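Local atomic coordinates of bifunctional endomannanase/endoglucanase (Caldanaerobius polysaccharolyticus, PDB entry 3W0K), a protein that probably hydrolyses internal beta-1,4 linkages of mannans and cellulose-type glucans, as a bifunctional glycoside hydrolase of family 5. Residues A[6-11]-A[37-42]; A[63-68]-A[120-125]; A[78-83]-A[131-136]; A[168-173]-A[190-195]. All coordinates share one frame; numbering follows the deposited sequence.

Contact 1: residues A[6-11]-A[37-42]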
# COMPACT_ATOMS: atom_id res chain seq x y z
N PHE A 6 -9.01 0.73 2.90
CA PHE A 6 -8.00 1.48 3.62
C PHE A 6 -6.86 0.61 4.11
O PHE A 6 -7.00 -0.61 4.25
CB PHE A 6 -8.63 2.11 4.88
CG PHE A 6 -9.76 3.05 4.60
CD1 PHE A 6 -9.54 4.42 4.55
CD2 PHE A 6 -11.05 2.57 4.38
CE1 PHE A 6 -10.58 5.30 4.27
CE2 PHE A 6 -12.10 3.44 4.11
CZ PHE A 6 -11.87 4.81 4.05
N ASN A 7 -5.72 1.24 4.36
CA ASN A 7 -4.58 0.56 4.94
C ASN A 7 -4.72 0.78 6.44
O ASN A 7 -5.22 1.83 6.87
CB ASN A 7 -3.26 1.20 4.51
CG ASN A 7 -2.84 0.83 3.10
OD1 ASN A 7 -1.91 0.04 2.92
ND2 ASN A 7 -3.46 1.46 2.11
N PHE A 8 -4.33 -0.21 7.24
CA PHE A 8 -4.36 -0.10 8.69
C PHE A 8 -2.97 -0.42 9.19
O PHE A 8 -2.33 -1.35 8.72
CB PHE A 8 -5.42 -1.02 9.30
CG PHE A 8 -6.82 -0.46 9.22
CD1 PHE A 8 -7.24 0.52 10.11
CD2 PHE A 8 -7.70 -0.91 8.24
CE1 PHE A 8 -8.52 1.05 10.02
CE2 PHE A 8 -8.98 -0.38 8.14
CZ PHE A 8 -9.40 0.60 9.04
N GLN A 9 -2.51 0.39 10.15
CA GLN A 9 -1.16 0.27 10.69
C GLN A 9 -1.03 -0.48 12.02
O GLN A 9 -0.12 -0.21 12.81
CB GLN A 9 -0.58 1.69 10.80
CG GLN A 9 -0.31 2.39 9.45
CD GLN A 9 -1.56 2.80 8.68
OE1 GLN A 9 -1.64 2.65 7.45
NE2 GLN A 9 -2.54 3.36 9.38
N TRP A 10 -1.89 -1.48 12.22
CA TRP A 10 -1.90 -2.27 13.45
C TRP A 10 -0.60 -2.99 13.80
O TRP A 10 -0.29 -3.18 14.98
CB TRP A 10 -3.05 -3.29 13.41
CG TRP A 10 -4.39 -2.68 13.10
CD1 TRP A 10 -4.82 -1.42 13.43
CD2 TRP A 10 -5.47 -3.30 12.40
NE1 TRP A 10 -6.11 -1.23 12.97
CE2 TRP A 10 -6.52 -2.37 12.34
CE3 TRP A 10 -5.64 -4.57 11.81
CZ2 TRP A 10 -7.74 -2.66 11.71
CZ3 TRP A 10 -6.85 -4.85 11.19
CH2 TRP A 10 -7.89 -3.90 11.15
N MET A 11 0.18 -3.37 12.79
CA MET A 11 1.45 -4.07 13.00
C MET A 11 2.47 -3.47 12.02
O MET A 11 3.36 -4.15 11.50
CB MET A 11 1.28 -5.57 12.74
CG MET A 11 2.43 -6.44 13.22
SD MET A 11 2.29 -8.19 12.77
CE MET A 11 0.83 -8.59 13.58
N ASN A 37 -14.68 -2.83 0.96
CA ASN A 37 -14.47 -4.28 1.02
C ASN A 37 -13.01 -4.69 0.98
O ASN A 37 -12.69 -5.84 0.66
CB ASN A 37 -15.18 -4.91 -0.18
CG ASN A 37 -14.65 -4.38 -1.51
OD1 ASN A 37 -13.62 -3.70 -1.56
ND2 ASN A 37 -15.36 -4.68 -2.59
N PHE A 38 -12.12 -3.77 1.32
CA PHE A 38 -10.69 -4.06 1.25
C PHE A 38 -9.89 -3.41 2.36
O PHE A 38 -10.11 -2.26 2.72
CB PHE A 38 -10.18 -3.58 -0.12
CG PHE A 38 -8.69 -3.74 -0.32
CD1 PHE A 38 -8.18 -4.92 -0.85
CD2 PHE A 38 -7.82 -2.69 -0.04
CE1 PHE A 38 -6.81 -5.06 -1.10
CE2 PHE A 38 -6.45 -2.82 -0.29
CZ PHE A 38 -5.95 -4.01 -0.81
N VAL A 39 -8.95 -4.18 2.90
CA VAL A 39 -8.05 -3.72 3.94
C VAL A 39 -6.65 -4.22 3.63
O VAL A 39 -6.46 -5.39 3.29
CB VAL A 39 -8.49 -4.24 5.34
CG1 VAL A 39 -7.34 -4.22 6.33
CG2 VAL A 39 -9.62 -3.38 5.88
N ARG A 40 -5.68 -3.30 3.62
CA ARG A 40 -4.29 -3.67 3.38
C ARG A 40 -3.60 -3.54 4.73
O ARG A 40 -3.78 -2.55 5.44
CB ARG A 40 -3.63 -2.76 2.34
CG ARG A 40 -2.16 -3.09 2.09
CD ARG A 40 -1.65 -2.36 0.86
NE ARG A 40 -0.25 -2.62 0.55
CZ ARG A 40 0.76 -1.81 0.87
NH1 ARG A 40 0.53 -0.70 1.55
NH2 ARG A 40 1.98 -2.04 0.39
N ILE A 41 -2.83 -4.57 5.09
CA ILE A 41 -2.12 -4.59 6.36
C ILE A 41 -0.61 -4.66 6.16
O ILE A 41 -0.05 -5.74 5.99
CB ILE A 41 -2.57 -5.81 7.22
CG1 ILE A 41 -4.10 -5.82 7.38
CG2 ILE A 41 -1.92 -5.76 8.59
CD1 ILE A 41 -4.64 -4.69 8.21
N PRO A 42 0.06 -3.49 6.11
CA PRO A 42 1.52 -3.44 5.93
C PRO A 42 2.19 -3.75 7.27
O PRO A 42 1.96 -3.03 8.25
CB PRO A 42 1.75 -2.00 5.48
CG PRO A 42 0.67 -1.24 6.21
CD PRO A 42 -0.53 -2.14 6.03
O HOH W 1 -0.26 -2.90 9.94

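Contact 2: residues A[63-68]-A[120-125]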
# COMPACT_ATOMS: atom_id res chain seq x y z
N GLU A 63 -0.70 -15.09 15.39
CA GLU A 63 -2.07 -15.17 15.88
C GLU A 63 -2.77 -13.83 15.69
O GLU A 63 -4.00 -13.77 15.57
CB GLU A 63 -2.11 -15.62 17.33
CG GLU A 63 -1.72 -17.08 17.49
CD GLU A 63 -1.73 -17.57 18.93
OE1 GLU A 63 -1.22 -18.68 19.16
OE2 GLU A 63 -2.25 -16.85 19.81
N TYR A 64 -1.99 -12.75 15.64
CA TYR A 64 -2.55 -11.42 15.41
C TYR A 64 -3.02 -11.33 13.96
O TYR A 64 -4.08 -10.79 13.68
CB TYR A 64 -1.52 -10.33 15.68
CG TYR A 64 -1.44 -9.91 17.12
CD1 TYR A 64 -2.33 -8.97 17.65
CD2 TYR A 64 -0.47 -10.45 17.96
CE1 TYR A 64 -2.24 -8.57 18.97
CE2 TYR A 64 -0.37 -10.05 19.30
CZ TYR A 64 -1.26 -9.11 19.79
OH TYR A 64 -1.17 -8.71 21.10
N ILE A 65 -2.22 -11.87 13.05
CA ILE A 65 -2.57 -11.87 11.63
C ILE A 65 -3.82 -12.73 11.43
O ILE A 65 -4.71 -12.36 10.66
CB ILE A 65 -1.39 -12.33 10.75
CG1 ILE A 65 -0.20 -11.39 10.97
CG2 ILE A 65 -1.79 -12.31 9.28
CD1 ILE A 65 1.07 -11.80 10.25
N ASP A 66 -3.90 -13.85 12.16
CA ASP A 66 -5.07 -14.73 12.08
C ASP A 66 -6.31 -13.94 12.49
O ASP A 66 -7.37 -14.06 11.86
CB ASP A 66 -4.95 -15.91 13.06
CG ASP A 66 -3.85 -16.88 12.71
OD1 ASP A 66 -3.23 -16.77 11.63
OD2 ASP A 66 -3.61 -17.78 13.53
N LEU A 67 -6.17 -13.15 13.55
CA LEU A 67 -7.26 -12.34 14.08
C LEU A 67 -7.70 -11.26 13.10
O LEU A 67 -8.89 -11.03 12.92
CB LEU A 67 -6.86 -11.73 15.43
CG LEU A 67 -7.95 -10.98 16.20
CD1 LEU A 67 -9.18 -11.85 16.37
CD2 LEU A 67 -7.40 -10.55 17.55
N TYR A 68 -6.73 -10.60 12.47
CA TYR A 68 -7.05 -9.57 11.49
C TYR A 68 -7.87 -10.20 10.36
O TYR A 68 -8.88 -9.65 9.93
CB TYR A 68 -5.78 -8.96 10.89
CG TYR A 68 -4.83 -8.28 11.85
CD1 TYR A 68 -5.25 -7.86 13.12
CD2 TYR A 68 -3.50 -8.06 11.49
CE1 TYR A 68 -4.36 -7.23 14.00
CE2 TYR A 68 -2.61 -7.44 12.36
CZ TYR A 68 -3.04 -7.03 13.61
OH TYR A 68 -2.14 -6.41 14.45
N LYS A 120 1.71 -21.47 3.74
CA LYS A 120 1.34 -22.70 4.42
C LYS A 120 0.27 -22.47 5.49
O LYS A 120 -0.71 -23.21 5.56
CB LYS A 120 2.55 -23.36 5.08
CG LYS A 120 3.51 -24.02 4.11
CD LYS A 120 4.56 -24.84 4.85
CE LYS A 120 5.57 -23.95 5.56
NZ LYS A 120 6.44 -23.25 4.59
N ARG A 121 0.45 -21.42 6.28
CA ARG A 121 -0.49 -21.11 7.35
C ARG A 121 -1.90 -20.85 6.86
O ARG A 121 -2.87 -21.31 7.46
CB ARG A 121 0.00 -19.90 8.15
CG ARG A 121 -0.73 -19.70 9.47
CD ARG A 121 -0.18 -18.52 10.23
NE ARG A 121 -0.82 -18.38 11.54
CZ ARG A 121 -0.35 -18.93 12.66
NH1 ARG A 121 0.75 -19.66 12.64
NH2 ARG A 121 -0.99 -18.74 13.81
N TYR A 122 -2.02 -20.15 5.73
CA TYR A 122 -3.33 -19.81 5.20
C TYR A 122 -3.79 -20.61 3.99
O TYR A 122 -4.76 -20.23 3.33
CB TYR A 122 -3.39 -18.30 4.94
CG TYR A 122 -3.08 -17.49 6.17
CD1 TYR A 122 -3.86 -17.60 7.32
CD2 TYR A 122 -1.96 -16.64 6.21
CE1 TYR A 122 -3.54 -16.90 8.48
CE2 TYR A 122 -1.63 -15.94 7.36
CZ TYR A 122 -2.43 -16.08 8.49
OH TYR A 122 -2.10 -15.40 9.65
N LYS A 123 -3.13 -21.73 3.71
CA LYS A 123 -3.53 -22.55 2.57
C LYS A 123 -4.98 -22.98 2.76
O LYS A 123 -5.34 -23.48 3.82
CB LYS A 123 -2.64 -23.79 2.44
CG LYS A 123 -3.00 -24.64 1.22
CD LYS A 123 -2.13 -25.86 1.10
CE LYS A 123 -2.55 -26.70 -0.09
NZ LYS A 123 -1.71 -27.92 -0.24
N GLY A 124 -5.80 -22.75 1.75
CA GLY A 124 -7.21 -23.11 1.85
C GLY A 124 -8.09 -21.88 1.95
O GLY A 124 -9.27 -21.94 1.59
N VAL A 125 -7.54 -20.78 2.46
CA VAL A 125 -8.31 -19.54 2.55
C VAL A 125 -8.42 -18.96 1.15
O VAL A 125 -7.42 -18.74 0.46
CB VAL A 125 -7.65 -18.52 3.51
CG1 VAL A 125 -8.44 -17.21 3.51
CG2 VAL A 125 -7.59 -19.08 4.92

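Contact 3: residues A[78-83]-A[131-136]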
# COMPACT_ATOMS: atom_id res chain seq x y z
N HIS A 78 -11.92 -8.05 2.16
CA HIS A 78 -10.74 -8.77 1.69
C HIS A 78 -9.52 -8.20 2.41
O HIS A 78 -9.38 -6.98 2.54
CB HIS A 78 -10.56 -8.56 0.18
CG HIS A 78 -9.27 -9.09 -0.36
ND1 HIS A 78 -9.16 -10.33 -0.95
CD2 HIS A 78 -8.03 -8.55 -0.40
CE1 HIS A 78 -7.90 -10.54 -1.31
NE2 HIS A 78 -7.20 -9.47 -0.99
N MET A 79 -8.63 -9.08 2.87
CA MET A 79 -7.43 -8.64 3.56
C MET A 79 -6.19 -8.89 2.71
O MET A 79 -5.96 -10.00 2.22
CB MET A 79 -7.26 -9.36 4.90
CG MET A 79 -6.07 -8.83 5.71
SD MET A 79 -5.87 -9.63 7.31
CE MET A 79 -4.36 -10.56 7.04
N CYS A 80 -5.41 -7.83 2.50
CA CYS A 80 -4.18 -7.93 1.73
C CYS A 80 -3.02 -7.77 2.70
O CYS A 80 -2.78 -6.68 3.23
CB CYS A 80 -4.14 -6.84 0.66
SG CYS A 80 -2.62 -6.87 -0.31
N LEU A 81 -2.31 -8.87 2.95
CA LEU A 81 -1.17 -8.88 3.86
C LEU A 81 0.08 -8.44 3.11
O LEU A 81 0.43 -9.02 2.08
CB LEU A 81 -0.96 -10.28 4.44
CG LEU A 81 0.24 -10.48 5.37
CD1 LEU A 81 0.09 -9.65 6.63
CD2 LEU A 81 0.36 -11.97 5.72
N ASN A 82 0.77 -7.44 3.65
CA ASN A 82 1.97 -6.91 3.02
C ASN A 82 3.18 -6.85 3.95
O ASN A 82 3.04 -6.52 5.12
CB ASN A 82 1.69 -5.48 2.51
CG ASN A 82 2.96 -4.71 2.15
OD1 ASN A 82 3.35 -3.77 2.85
ND2 ASN A 82 3.62 -5.12 1.08
N LEU A 83 4.35 -7.21 3.43
CA LEU A 83 5.57 -7.08 4.23
C LEU A 83 6.06 -5.67 3.90
O LEU A 83 6.50 -5.41 2.78
CB LEU A 83 6.63 -8.12 3.86
CG LEU A 83 6.44 -9.55 4.35
CD1 LEU A 83 7.71 -10.35 4.06
CD2 LEU A 83 6.15 -9.57 5.84
N SER A 131 -5.02 -11.97 0.12
CA SER A 131 -3.99 -11.84 -0.91
C SER A 131 -2.67 -11.47 -0.24
O SER A 131 -2.66 -10.95 0.88
CB SER A 131 -4.38 -10.80 -1.97
OG SER A 131 -4.54 -9.50 -1.42
N PHE A 132 -1.56 -11.76 -0.92
CA PHE A 132 -0.22 -11.48 -0.41
C PHE A 132 0.46 -10.41 -1.27
O PHE A 132 0.68 -10.62 -2.46
CB PHE A 132 0.65 -12.74 -0.47
CG PHE A 132 0.24 -13.85 0.47
CD1 PHE A 132 -0.69 -13.64 1.48
CD2 PHE A 132 0.82 -15.11 0.35
CE1 PHE A 132 -1.04 -14.67 2.36
CE2 PHE A 132 0.48 -16.14 1.22
CZ PHE A 132 -0.45 -15.92 2.23
N ASP A 133 0.82 -9.28 -0.65
CA ASP A 133 1.51 -8.17 -1.32
C ASP A 133 2.96 -8.35 -0.88
O ASP A 133 3.35 -7.96 0.22
CB ASP A 133 0.91 -6.85 -0.81
CG ASP A 133 1.48 -5.63 -1.52
OD1 ASP A 133 2.23 -5.76 -2.51
OD2 ASP A 133 1.14 -4.52 -1.07
N LEU A 134 3.77 -8.93 -1.77
CA LEU A 134 5.15 -9.30 -1.48
C LEU A 134 6.07 -8.37 -0.71
O LEU A 134 6.61 -8.75 0.34
CB LEU A 134 5.83 -9.84 -2.74
CG LEU A 134 5.05 -10.94 -3.46
CD1 LEU A 134 5.95 -11.57 -4.52
CD2 LEU A 134 4.57 -12.01 -2.49
N VAL A 135 6.28 -7.16 -1.22
CA VAL A 135 7.16 -6.23 -0.54
C VAL A 135 6.75 -4.81 -0.89
O VAL A 135 6.56 -4.46 -2.06
CB VAL A 135 8.66 -6.51 -0.85
CG1 VAL A 135 8.93 -6.52 -2.35
CG2 VAL A 135 9.56 -5.49 -0.14
N ASN A 136 6.56 -3.99 0.14
CA ASN A 136 6.14 -2.62 -0.08
C ASN A 136 7.14 -1.74 -0.81
O ASN A 136 8.32 -1.73 -0.49
CB ASN A 136 5.79 -1.94 1.25
CG ASN A 136 5.36 -0.50 1.06
OD1 ASN A 136 4.24 -0.23 0.65
ND2 ASN A 136 6.27 0.44 1.32

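Contact 4: residues A[168-173]-A[190-195]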
# COMPACT_ATOMS: atom_id res chain seq x y z
N ASP A 168 -3.56 -21.38 -5.44
CA ASP A 168 -4.74 -20.51 -5.47
C ASP A 168 -4.58 -19.16 -4.78
O ASP A 168 -5.51 -18.35 -4.79
CB ASP A 168 -5.94 -21.24 -4.87
CG ASP A 168 -6.27 -22.54 -5.59
OD1 ASP A 168 -6.24 -22.55 -6.84
OD2 ASP A 168 -6.56 -23.54 -4.91
N ARG A 169 -3.41 -18.92 -4.18
CA ARG A 169 -3.17 -17.66 -3.47
C ARG A 169 -2.90 -16.46 -4.38
O ARG A 169 -1.93 -16.46 -5.14
CB ARG A 169 -2.01 -17.81 -2.49
CG ARG A 169 -1.63 -16.52 -1.76
CD ARG A 169 -2.75 -15.99 -0.87
NE ARG A 169 -3.16 -16.99 0.12
CZ ARG A 169 -4.42 -17.36 0.33
NH1 ARG A 169 -5.41 -16.80 -0.36
NH2 ARG A 169 -4.68 -18.33 1.19
N GLU A 170 -3.76 -15.45 -4.28
CA GLU A 170 -3.61 -14.23 -5.07
C GLU A 170 -2.41 -13.46 -4.54
O GLU A 170 -2.24 -13.29 -3.33
CB GLU A 170 -4.87 -13.37 -4.98
CG GLU A 170 -4.82 -12.09 -5.80
CD GLU A 170 -6.14 -11.34 -5.78
OE1 GLU A 170 -6.20 -10.24 -5.21
OE2 GLU A 170 -7.13 -11.87 -6.33
N ILE A 171 -1.57 -13.02 -5.47
CA ILE A 171 -0.35 -12.29 -5.14
C ILE A 171 -0.36 -10.90 -5.76
O ILE A 171 -0.86 -10.71 -6.87
CB ILE A 171 0.89 -13.09 -5.61
CG1 ILE A 171 0.98 -14.40 -4.83
CG2 ILE A 171 2.17 -12.27 -5.42
CD1 ILE A 171 1.95 -15.41 -5.41
N VAL A 172 0.15 -9.94 -5.01
CA VAL A 172 0.22 -8.55 -5.43
C VAL A 172 1.68 -8.10 -5.34
O VAL A 172 2.40 -8.49 -4.42
CB VAL A 172 -0.61 -7.64 -4.49
CG1 VAL A 172 -0.59 -6.19 -4.97
CG2 VAL A 172 -2.04 -8.15 -4.38
N ILE A 173 2.11 -7.33 -6.34
CA ILE A 173 3.47 -6.79 -6.35
C ILE A 173 3.41 -5.28 -6.55
O ILE A 173 2.56 -4.79 -7.29
CB ILE A 173 4.37 -7.44 -7.45
CG1 ILE A 173 3.78 -7.23 -8.84
CG2 ILE A 173 4.55 -8.93 -7.16
CD1 ILE A 173 4.73 -7.68 -9.96
N GLY A 190 0.80 -13.24 -13.83
CA GLY A 190 -0.53 -13.48 -13.29
C GLY A 190 -0.73 -12.98 -11.88
O GLY A 190 -1.40 -13.61 -11.06
N VAL A 191 -0.12 -11.83 -11.58
CA VAL A 191 -0.23 -11.21 -10.27
C VAL A 191 -0.81 -9.81 -10.42
O VAL A 191 -0.84 -9.26 -11.53
CB VAL A 191 1.15 -11.10 -9.57
CG1 VAL A 191 1.75 -12.48 -9.36
CG2 VAL A 191 2.10 -10.21 -10.38
N VAL A 192 -1.31 -9.25 -9.33
CA VAL A 192 -1.86 -7.90 -9.37
C VAL A 192 -0.70 -6.92 -9.28
O VAL A 192 0.19 -7.08 -8.46
CB VAL A 192 -2.81 -7.63 -8.17
CG1 VAL A 192 -3.32 -6.19 -8.22
CG2 VAL A 192 -3.97 -8.61 -8.19
N HIS A 193 -0.69 -5.94 -10.19
CA HIS A 193 0.34 -4.91 -10.18
C HIS A 193 -0.24 -3.72 -9.43
O HIS A 193 -1.26 -3.15 -9.83
CB HIS A 193 0.74 -4.52 -11.61
CG HIS A 193 1.53 -5.57 -12.31
ND1 HIS A 193 2.65 -5.28 -13.06
CD2 HIS A 193 1.37 -6.92 -12.38
CE1 HIS A 193 3.15 -6.40 -13.55
NE2 HIS A 193 2.39 -7.41 -13.15
N SER A 194 0.40 -3.37 -8.32
CA SER A 194 -0.08 -2.30 -7.46
C SER A 194 0.68 -0.99 -7.57
O SER A 194 1.88 -0.92 -7.29
CB SER A 194 -0.09 -2.78 -6.01
OG SER A 194 -0.75 -1.85 -5.16
N GLY A 195 -0.07 0.05 -7.95
CA GLY A 195 0.48 1.38 -8.10
C GLY A 195 0.19 2.29 -6.91
O GLY A 195 -0.30 1.84 -5.86
O HOH W 2 -1.77 -14.23 -8.28

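Contact 1: residues A[6-11]-A[37-42]
N7 and R40 pair in parallel register, their side chains side by side and pointing the same way into the barrel. The R40 chain is extended from CG to NE, with CG anti to the backbone N (chi1 179°), and passes N7 OD1 with CB, CG and CD all close. At the end of this run R40 NH1 donates to N7 OD1 (2.9 Å, 161° at the hydrogen). The oxygen lies in the guanidinium plane, at its edge, while the amide plane is turned 77° against it. R40 NH1 also forms a salt bridge with E258, NE another with D133, and NH2 bonds to N136; N7 ND2 is bound by the carbonyls of G257 and L290. On the outward face the F8 ring meets V39 CG2 with its edge (CE2 to CG2 3.8 Å), and F8 CB touches I41 CD1 at 3.9 Å. I41 CD1 also reaches W10 CZ3 (3.7 Å). Along the backbone, F8 N bonds to R40 O at 3.0 Å, the last rung before the strands separate. Beyond it, one water accepts from M11 N and donates to F8 O (2.9 Å) and P42 O (2.8 Å). Two acids and two amide oxygens thus hold the buried guanidinium, setting its position and rotation near a pocket with a bound Tris molecule.

Contact 2: residues A[63-68]-A[120-125]
D66 OD1 takes two donors: R121 NE at 2.9 Å, on its syn lone pair, and Y122 OH at 2.7 Å, which comes nearly along the C-O axis. The NE-H bond is almost straight (177°), with OD1 exactly in the guanidinium plane. The second carboxylate oxygen, D66 OD2, receives R121 NH2 at 2.8 Å, so the arginine grips the acid side-on with two nitrogens, and the two flat groups are nearly coplanar (22° apart). R121 reaches this far because its chain is extended, with CG anti to the backbone N. The Y122 ring stands almost perpendicular to the carboxylate (86°), and D66 OD1 sits at the ring's edge. I65 CG2 lies close to Y122 OH (3.1 Å), the two side chains crossing at about a right angle. Together the ion pair and the hydroxyl fix the carboxylate's rotation where D66 and R121 are partly exposed. The contact ties helix 62-74 to the C-terminal end of helix 105-121 and the type II turn Y122-V125 that follows. Both helices pack on the outside of the barrel, where I65 also touches M79 of strand 78-83 and Y122 rests on L130 of strand 130-133.

Contact 3: residues A[78-83]-A[131-136]
The imidazole of H78 meets S131 at its edge: S131 CB lies in the ring plane and S131 OG is hydrogen-bonded to H78 NE2 at 2.7 Å. S131 OG sits between its own backbone N and carbonyl carbon (chi1 61°), a place from which it also touches C80 CB (3.4 Å). The other nitrogen of the ring, H78 ND1, is held by K128 O. On the opposite face of the sheet the F132 ring receives L81 CB only distantly and obliquely; R169 makes a cation-pi contact with it, and the W115 ring also meets it. Farther along, N82 and D133 lie side by side, amide and carboxylate planes 39° apart. N82 ND2 donates to D133 O at 3.0 Å, from well above the carbonyl plane (49°), while N82 OD1 packs on N136 CB at 3.4 Å. Parallel rungs join S131 N to M79 O, L81 N to S131 O, D133 N to L81 O (2.8 Å), weakly L83 N to D133 O, and N136 N to L83 O (3.0 Å). D133 OD2 and N136 OD1 both bond to R40, while D133 OD1 lies close to like-charged D174. The R40 bond and the last rung are consistent with N136 being held beside a bound Tris molecule.

Contact 4: residues A[168-173]-A[190-195]
I173 sets CD1 over one face of the H193 ring, 4.1 Å from its centroid and 14° off the normal, a CH-pi contact. Two torsions put the methyl there: CG1 is in the crowded position between backbone N and carbonyl carbon (chi1 59°), and CD1 is then anti (chi2 172°). I173 CD1 also touches V191 CG2 at 3.7 Å, the two side chains crossing at about a right angle, while V191 CG1 leans on I171 CB (3.9 Å). This is the tight part, covered by helix 148-165 through I171, I173 and V191 and by helix 234-249 through H193. Three nearly straight backbone bonds join the strands, V192 N to I171 O, I173 N to V192 O and S194 N to I173 O (2.8 Å). On the other face, inside the barrel, V172 CG2 lies beside V192 CB, both side chains pointing the same way, and V172 CG1 meets S194 CB at 3.6 Å. Packing thins toward the start of the strands. There E170, partly exposed, brings OE1 no closer than 4.1 Å to V192 CG2, and direct pairing gives way to a water that accepts from I171 N and donates to G190 O (2.9 Å). G190 itself is exposed and has positive phi. Strands 170-174 and 192-197, joined through the short helix 176-179, form a beta-alpha-beta crossover of the eight-stranded beta/alpha (TIM) barrel common to family 5 glycoside hydrolases.

How the contacts relate
Contacts 1, 3 and 4 each pair neighbouring strands of the same closed barrel and are buried; contact 2 lies outside it, its centre about 20 Å from the centre of the chain, and joins helix 62-74 to the end of helix 105-121 and the turn after it. Strands 38-44 and 78-83 bring contacts 1 and 3 together through backbone bonds such as V39 O to C80 N, and strands 130-133 and 170-174 do likewise for contacts 3 and 4. Inside the barrel contacts 1 and 3 share a charged, amide-rich network, whereas contact 4 is mainly aliphatic. Contact 2 reaches contact 3 by I65 and Y68 against M79, contact 1 by Y68 and W10, and contact 4 by V125 O and R169.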